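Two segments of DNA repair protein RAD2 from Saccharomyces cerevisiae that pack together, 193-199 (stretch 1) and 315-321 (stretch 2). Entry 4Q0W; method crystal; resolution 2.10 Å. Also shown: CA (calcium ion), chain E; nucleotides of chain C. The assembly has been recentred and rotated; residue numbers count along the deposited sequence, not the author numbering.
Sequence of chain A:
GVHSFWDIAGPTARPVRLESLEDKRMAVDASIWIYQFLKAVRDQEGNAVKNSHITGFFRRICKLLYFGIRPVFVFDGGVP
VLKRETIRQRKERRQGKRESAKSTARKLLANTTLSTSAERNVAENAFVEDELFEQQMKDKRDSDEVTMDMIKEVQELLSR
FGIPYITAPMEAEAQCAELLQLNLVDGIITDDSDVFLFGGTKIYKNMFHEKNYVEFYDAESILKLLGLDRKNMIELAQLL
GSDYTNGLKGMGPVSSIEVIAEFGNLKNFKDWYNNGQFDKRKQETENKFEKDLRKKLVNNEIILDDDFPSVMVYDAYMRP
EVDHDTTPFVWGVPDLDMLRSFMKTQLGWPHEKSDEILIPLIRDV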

# COMPACT_ATOMS: atom_id res chain seq x y z
N SER A 193 10.97 5.82 -18.65
CA SER A 193 10.89 4.43 -19.11
C SER A 193 10.27 4.23 -20.49
O SER A 193 10.44 3.17 -21.09
CB SER A 193 10.15 3.56 -18.09
OG SER A 193 8.87 4.09 -17.77
N ASP A 194 9.56 5.23 -21.02
CA ASP A 194 9.00 5.11 -22.37
C ASP A 194 10.04 4.81 -23.43
O ASP A 194 9.73 4.23 -24.48
CB ASP A 194 8.27 6.40 -22.77
CG ASP A 194 6.90 6.48 -22.18
OD1 ASP A 194 6.28 5.41 -21.99
OD2 ASP A 194 6.45 7.60 -21.89
N VAL A 195 11.29 5.23 -23.18
CA VAL A 195 12.36 5.06 -24.16
C VAL A 195 12.56 3.59 -24.58
O VAL A 195 12.88 3.31 -25.74
CB VAL A 195 13.71 5.67 -23.65
CG1 VAL A 195 14.20 4.93 -22.40
CG2 VAL A 195 14.75 5.65 -24.73
N PHE A 196 12.34 2.64 -23.66
CA PHE A 196 12.46 1.22 -24.01
C PHE A 196 11.37 0.83 -25.01
O PHE A 196 11.64 0.12 -25.98
CB PHE A 196 12.34 0.33 -22.77
CG PHE A 196 13.51 0.43 -21.81
CD1 PHE A 196 14.76 -0.04 -22.18
CD2 PHE A 196 13.35 0.98 -20.55
CE1 PHE A 196 15.84 0.06 -21.30
CE2 PHE A 196 14.42 1.07 -19.66
CZ PHE A 196 15.66 0.62 -20.04
N LEU A 197 10.14 1.29 -24.76
CA LEU A 197 9.00 0.96 -25.62
C LEU A 197 9.15 1.55 -27.02
O LEU A 197 8.70 0.95 -28.00
CB LEU A 197 7.67 1.39 -24.96
CG LEU A 197 7.16 0.42 -23.89
CD1 LEU A 197 8.10 0.35 -22.68
CD2 LEU A 197 5.74 0.77 -23.44
N PHE A 198 9.83 2.69 -27.12
CA PHE A 198 10.17 3.26 -28.41
C PHE A 198 11.41 2.59 -29.02
O PHE A 198 11.96 3.08 -30.01
CB PHE A 198 10.43 4.78 -28.30
CG PHE A 198 9.19 5.58 -27.98
CD1 PHE A 198 8.08 5.53 -28.80
CD2 PHE A 198 9.16 6.41 -26.86
CE1 PHE A 198 6.93 6.29 -28.50
CE2 PHE A 198 8.03 7.18 -26.55
CZ PHE A 198 6.91 7.11 -27.37
N GLY A 199 11.86 1.49 -28.42
CA GLY A 199 12.99 0.77 -28.98
C GLY A 199 14.37 1.27 -28.58
O GLY A 199 15.37 0.90 -29.21
N ASP A 315 1.00 0.75 -32.36
CA ASP A 315 1.52 1.56 -33.46
C ASP A 315 2.23 2.82 -32.96
O ASP A 315 3.23 3.24 -33.54
CB ASP A 315 0.40 1.94 -34.42
CG ASP A 315 0.90 2.79 -35.57
OD1 ASP A 315 1.55 2.24 -36.49
OD2 ASP A 315 0.66 4.02 -35.57
N ALA A 316 1.72 3.42 -31.88
CA ALA A 316 2.29 4.67 -31.37
C ALA A 316 3.70 4.45 -30.82
O ALA A 316 4.58 5.31 -30.94
CB ALA A 316 1.39 5.28 -30.30
N TYR A 317 3.91 3.29 -30.21
CA TYR A 317 5.24 2.93 -29.72
C TYR A 317 6.15 2.39 -30.82
O TYR A 317 7.35 2.67 -30.83
CB TYR A 317 5.13 1.90 -28.60
CG TYR A 317 4.71 2.47 -27.27
CD1 TYR A 317 5.46 3.47 -26.64
CD2 TYR A 317 3.57 2.00 -26.61
CE1 TYR A 317 5.08 3.99 -25.40
CE2 TYR A 317 3.18 2.51 -25.37
CZ TYR A 317 3.94 3.50 -24.77
OH TYR A 317 3.56 4.00 -23.55
N MET A 318 5.59 1.60 -31.74
CA MET A 318 6.39 0.99 -32.81
C MET A 318 6.71 1.93 -33.97
O MET A 318 7.74 1.79 -34.62
CB MET A 318 5.69 -0.26 -33.37
CG MET A 318 5.69 -1.42 -32.40
SD MET A 318 7.36 -1.87 -31.92
CE MET A 318 8.09 -2.29 -33.52
N ARG A 319 5.83 2.89 -34.22
CA ARG A 319 6.02 3.82 -35.33
C ARG A 319 5.82 5.26 -34.91
O ARG A 319 5.02 5.97 -35.50
CB ARG A 319 5.06 3.50 -36.49
CG ARG A 319 5.35 2.17 -37.18
CD ARG A 319 4.28 1.81 -38.20
NE ARG A 319 4.17 2.80 -39.26
CZ ARG A 319 3.14 3.64 -39.40
NH1 ARG A 319 2.13 3.60 -38.56
NH2 ARG A 319 3.13 4.51 -40.40
N PRO A 320 6.57 5.70 -33.89
CA PRO A 320 6.42 7.11 -33.52
C PRO A 320 6.89 8.03 -34.65
O PRO A 320 7.63 7.62 -35.55
CB PRO A 320 7.35 7.26 -32.32
CG PRO A 320 8.45 6.26 -32.60
CD PRO A 320 7.75 5.08 -33.24
N GLU A 321 6.44 9.27 -34.61
CA GLU A 321 6.86 10.24 -35.60
C GLU A 321 8.24 10.73 -35.17
O GLU A 321 8.36 11.46 -34.19
CB GLU A 321 5.86 11.39 -35.58
CG GLU A 321 5.81 12.26 -36.81
CD GLU A 321 4.74 13.34 -36.69
OE1 GLU A 321 3.61 13.00 -36.27
OE2 GLU A 321 5.04 14.52 -36.99
CA CA E . 7.00 9.95 -22.49
P DA C 5 8.86 7.50 -15.22
OP1 DA C 5 9.68 6.60 -16.08
OP2 DA C 5 7.40 7.24 -15.03
O5' DA C 5 9.49 7.62 -13.74
C5' DA C 5 10.85 8.08 -13.60
C4' DA C 5 11.29 8.03 -12.15
O4' DA C 5 10.65 9.09 -11.41
C3' DA C 5 10.99 6.73 -11.40
O3' DA C 5 12.15 6.37 -10.67
C2' DA C 5 9.80 7.09 -10.49
C1' DA C 5 10.05 8.58 -10.23
N9 DA C 5 8.88 9.42 -10.01
C8 DA C 5 7.74 9.50 -10.78
N7 DA C 5 6.87 10.38 -10.34
C5 DA C 5 7.47 10.93 -9.21
C6 DA C 5 7.06 11.91 -8.28
N6 DA C 5 5.88 12.55 -8.37
N1 DA C 5 7.90 12.21 -7.26
C2 DA C 5 9.08 11.58 -7.19
N3 DA C 5 9.58 10.63 -7.99
C4 DA C 5 8.71 10.35 -8.99
O HOH W 1 6.32 10.54 -20.19
O HOH W 2 7.39 12.07 -21.50

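The two stretches lie 118 residues or more apart in sequence at their points of contact, yet they meet closely around one residue, Tyr317. Their backbones come nearest at Phe198 and Tyr317, whose CA atoms are 5.1 Å apart. Stretch 2 brings the last turn of a helix, 315-318, and the loop that follows; stretch 1 brings a short, weakly bonded helical turn. Phe198 N donates to Asp194 O at 3.1 Å, and Gly199 N to Phe196 O at 2.8 Å. Gly199 has a positive phi of 85°, where a CB would be jammed against the carbonyl oxygen of Phe198, so glycine suits this position on backbone grounds alone.

Apolar packing dominates. Tyr317 gives up the most surface to the contact, its broad ring serving several neighbours at once. Leu197, whose CA-to-CB bond points toward stretch 2, lies over one face: its CB is 3.5 Å from Tyr317 CD1, and its CD2 sits 3.7 Å from the ring centroid, only 18° off the normal. This is a CH-pi contact, in which a weakly polarised methyl group meets the electron-rich face.

Phe198 starts sideways, but the end of its side chain approaches stretch 2. The two aromatic rings pair obliquely, with centroids 5.3 Å apart and planes at 55°; Phe198 CE1 reaches Tyr317 CD1 at 3.7 Å. At the edge of the Phe198 ring, CE1 lies 3.5 Å from Ala316 O, where the slightly positive rim meets a slightly negative oxygen. Pro320, directed toward stretch 1, adds a compact apolar surface, its CG 3.9 Å from Phe198 CD1.

The polar link across the stretches is slight. Tyr317 OH lies 3.4 Å from Asp194 OD1, a long, weak hydrogen bond; the hydroxyl proton also has another acceptor within reach, so this one is not settled. The other carboxylate oxygen of Asp194 has a stronger task: OD2 binds the calcium ion at 2.5 Å, with two waters among the remaining ligands. Beside it, the backbone of Ser193 donates from N to OP1 of DA5 in chain C at 3.0 Å, in an almost straight bond that anchors this end of stretch 1 to the DNA phosphate.

Within stretch 2, Arg319 NH1 forms a salt bridge to Asp315 OD1 at 2.5 Å, while Arg319 N donates to Asp315 O at 2.7 Å. Side chain and backbone thus tie the same two residues together where the helix gives way to loop.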